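Putative uncharacterized protein (Chaetomium thermophilum, PDB 4XRI) probably carries cargo proteins into the nucleus as a flexible importin-beta-type HEAT-repeat transport receptor, and probably binds a small GTPase. Local coordinates at residues A[129-133]-A[134-138]. The protein carries 2 engineered substitutions. Numbering follows the deposited sequence.
Sequences AIELP and RNQWP
Glu131 meets Gln136 through both backbone and side chain where the chain turns out of helix 114-131. Gln136 N donates to Glu131 O at 2.8 Å in a nearly straight bond (165°). Asn135 N adds a weak bond of 3.0 Å to Leu132 O. This pair of bonds, with Asn135 at positive phi as the C-prime residue, defines a Schellman motif that terminates the helix. A weak third bond, from Arg134 N, also reaches Glu131 O.

The two side chains cross at about a right angle, Gln136 CB lying 3.8 Å from Glu131 CB. Their carboxylate and amide planes are 76° apart, and one water bridges them, donating to Glu131 OE2 and Gln136 OE1. With CG beside the backbone N (chi1 -69°) and the chain extended beyond it, the Glu131 carboxylate reaches Trp137, where OE1 approaches CB at 3.4 Å. OE1 also forms a salt bridge with Lys102 and OE2 accepts from Trp89 NE1, so each oxygen of this buried carboxylate has a polar partner. Replacing Glu131 with alanine removes the carboxylate and is likely to leave Lys102 without this countercharge and the Trp89 N-H without its acceptor. A second water donates to Ile130 O and accepts from Arg134 NE, lying in plane at the guanidinium edge.

Helix 79-91 packs on Ile130, Arg134 and Gln136 through Leu90, while helix 95-108 supplies Lys102, in cation-pi contact with Trp137. Leu132 and Pro133 face helix 172-178, placing this turn between neighbouring helices of the solenoid, ahead of helix 140-150.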
ATOM      1  N   ALA A 129      23.665  -5.175 -19.583  1.00 41.25           N
ATOM      2  CA  ALA A 129      22.360  -4.542 -19.742  1.00 40.94           C
ATOM      3  C   ALA A 129      22.423  -3.426 -20.779  1.00 41.99           C
ATOM      4  O   ALA A 129      21.425  -3.099 -21.423  1.00 43.33           O
ATOM      5  CB  ALA A 129      21.866  -4.004 -18.413  1.00 39.23           C
ATOM      6  N   ILE A 130      23.611  -2.857 -20.943  1.00 38.91           N
ATOM      7  CA  ILE A 130      23.834  -1.808 -21.926  1.00 42.20           C
ATOM      8  C   ILE A 130      24.245  -2.372 -23.284  1.00 42.75           C
ATOM      9  O   ILE A 130      23.724  -1.959 -24.324  1.00 40.15           O
ATOM     10  CB  ILE A 130      24.920  -0.822 -21.449  1.00 45.55           C
ATOM     11  CG1 ILE A 130      24.513  -0.178 -20.124  1.00 48.07           C
ATOM     12  CG2 ILE A 130      25.183   0.238 -22.514  1.00 41.57           C
ATOM     13  CD1 ILE A 130      25.633   0.603 -19.469  1.00 50.76           C
ATOM     14  N   GLU A 131      25.168  -3.327 -23.274  1.00 37.52           N
ATOM     15  CA  GLU A 131      25.832  -3.741 -24.508  1.00 39.68           C
ATOM     16  C   GLU A 131      25.153  -4.880 -25.272  1.00 37.05           C
ATOM     17  O   GLU A 131      25.185  -4.905 -26.504  1.00 38.09           O
ATOM     18  CB  GLU A 131      27.273  -4.139 -24.207  1.00 36.48           C
ATOM     19  CG  GLU A 131      28.157  -2.976 -23.815  1.00 43.32           C
ATOM     20  CD  GLU A 131      29.612  -3.212 -24.167  1.00 47.82           C
ATOM     21  OE1 GLU A 131      29.983  -4.381 -24.402  1.00 44.86           O
ATOM     22  OE2 GLU A 131      30.381  -2.226 -24.225  1.00 47.28           O
ATOM     23  N   LEU A 132      24.544  -5.818 -24.555  1.00 36.50           N
ATOM     24  CA  LEU A 132      23.921  -6.973 -25.205  1.00 42.66           C
ATOM     25  C   LEU A 132      22.745  -6.625 -26.139  1.00 41.34           C
ATOM     26  O   LEU A 132      22.624  -7.211 -27.217  1.00 41.09           O
ATOM     27  CB  LEU A 132      23.459  -7.981 -24.154  1.00 35.42           C
ATOM     28  CG  LEU A 132      24.590  -8.746 -23.469  1.00 39.28           C
ATOM     29  CD1 LEU A 132      24.040  -9.780 -22.499  1.00 36.00           C
ATOM     30  CD2 LEU A 132      25.481  -9.414 -24.503  1.00 40.12           C
ATOM     31  N   PRO A 133      21.869  -5.678 -25.739  1.00 43.58           N
ATOM     32  CA  PRO A 133      20.828  -5.297 -26.702  1.00 41.68           C
ATOM     33  C   PRO A 133      21.389  -4.691 -27.991  1.00 42.20           C
ATOM     34  O   PRO A 133      20.772  -4.815 -29.049  1.00 44.93           O
ATOM     35  CB  PRO A 133      20.002  -4.259 -25.932  1.00 42.30           C
ATOM     36  CG  PRO A 133      20.200  -4.607 -24.510  1.00 44.14           C
ATOM     37  CD  PRO A 133      21.614  -5.085 -24.412  1.00 38.94           C
ATOM     38  N   ARG A 134      22.548  -4.049 -27.898  1.00 40.32           N
ATOM     39  CA  ARG A 134      23.193  -3.456 -29.067  1.00 43.43           C
ATOM     40  C   ARG A 134      24.231  -4.397 -29.669  1.00 38.82           C
ATOM     41  O   ARG A 134      24.933  -4.034 -30.613  1.00 40.07           O
ATOM     42  CB  ARG A 134      23.847  -2.124 -28.697  1.00 41.17           C
ATOM     43  CG  ARG A 134      22.858  -1.029 -28.344  1.00 46.02           C
ATOM     44  CD  ARG A 134      23.571   0.241 -27.921  1.00 52.69           C
ATOM     45  NE  ARG A 134      22.638   1.348 -27.731  1.00 52.11           N
ATOM     46  CZ  ARG A 134      22.245   2.166 -28.701  1.00 56.74           C
ATOM     47  NH1 ARG A 134      22.710   2.006 -29.932  1.00 55.18           N
ATOM     48  NH2 ARG A 134      21.390   3.146 -28.438  1.00 55.88           N
ATOM     49  N   ASN A 135      24.324  -5.599 -29.105  1.00 41.23           N
ATOM     50  CA  ASN A 135      25.231  -6.639 -29.582  1.00 41.50           C
ATOM     51  C   ASN A 135      26.696  -6.191 -29.576  1.00 45.57           C
ATOM     52  O   ASN A 135      27.438  -6.417 -30.534  1.00 39.14           O
ATOM     53  CB  ASN A 135      24.818  -7.090 -30.986  1.00 43.96           C
ATOM     54  CG  ASN A 135      25.444  -8.412 -31.384  1.00 51.82           C
ATOM     55  OD1 ASN A 135      25.886  -9.187 -30.535  1.00 53.03           O
ATOM     56  ND2 ASN A 135      25.487  -8.676 -32.685  1.00 49.60           N
ATOM     57  N   GLN A 136      27.111  -5.568 -28.478  1.00 39.17           N
ATOM     58  CA  GLN A 136      28.459  -5.019 -28.373  1.00 42.57           C
ATOM     59  C   GLN A 136      29.382  -5.870 -27.494  1.00 39.98           C
ATOM     60  O   GLN A 136      30.560  -5.558 -27.331  1.00 46.00           O
ATOM     61  CB  GLN A 136      28.393  -3.588 -27.839  1.00 38.47           C
ATOM     62  CG  GLN A 136      27.787  -2.610 -28.833  1.00 40.18           C
ATOM     63  CD  GLN A 136      27.470  -1.260 -28.225  1.00 52.16           C
ATOM     64  OE1 GLN A 136      27.375  -1.122 -27.005  1.00 45.59           O
ATOM     65  NE2 GLN A 136      27.307  -0.252 -29.075  1.00 55.34           N
ATOM     66  N   TRP A 137      28.840  -6.945 -26.930  1.00 44.02           N
ATOM     67  CA  TRP A 137      29.651  -7.919 -26.200  1.00 42.86           C
ATOM     68  C   TRP A 137      29.264  -9.338 -26.609  1.00 43.23           C
ATOM     69  O   TRP A 137      28.731 -10.096 -25.798  1.00 40.05           O
ATOM     70  CB  TRP A 137      29.487  -7.735 -24.689  1.00 43.23           C
ATOM     71  CG  TRP A 137      30.646  -8.239 -23.874  1.00 41.17           C
ATOM     72  CD1 TRP A 137      31.706  -8.979 -24.315  1.00 39.17           C
ATOM     73  CD2 TRP A 137      30.863  -8.020 -22.472  1.00 37.19           C
ATOM     74  NE1 TRP A 137      32.566  -9.239 -23.273  1.00 39.66           N
ATOM     75  CE2 TRP A 137      32.074  -8.663 -22.137  1.00 37.81           C
ATOM     76  CE3 TRP A 137      30.155  -7.346 -21.477  1.00 40.12           C
ATOM     77  CZ2 TRP A 137      32.585  -8.648 -20.840  1.00 43.21           C
ATOM     78  CZ3 TRP A 137      30.667  -7.335 -20.192  1.00 38.28           C
ATOM     79  CH2 TRP A 137      31.869  -7.981 -19.885  1.00 36.51           C
ATOM     80  N   PRO A 138      29.524  -9.700 -27.877  1.00 42.06           N
ATOM     81  CA  PRO A 138      29.078 -10.996 -28.404  1.00 39.60           C
ATOM     82  C   PRO A 138      29.752 -12.193 -27.734  1.00 40.55           C
ATOM     83  O   PRO A 138      29.243 -13.308 -27.840  1.00 49.26           O
ATOM     84  CB  PRO A 138      29.463 -10.919 -29.887  1.00 45.77           C
ATOM     85  CG  PRO A 138      30.592  -9.955 -29.927  1.00 47.53           C
ATOM     86  CD  PRO A 138      30.283  -8.931 -28.879  1.00 45.69           C
TER
HETATM   87  O   HOH W   1      22.214   0.475 -24.715  1.00 48.75           O
HETATM   88  O   HOH W   2      29.607   0.032 -25.842  1.00 54.40           O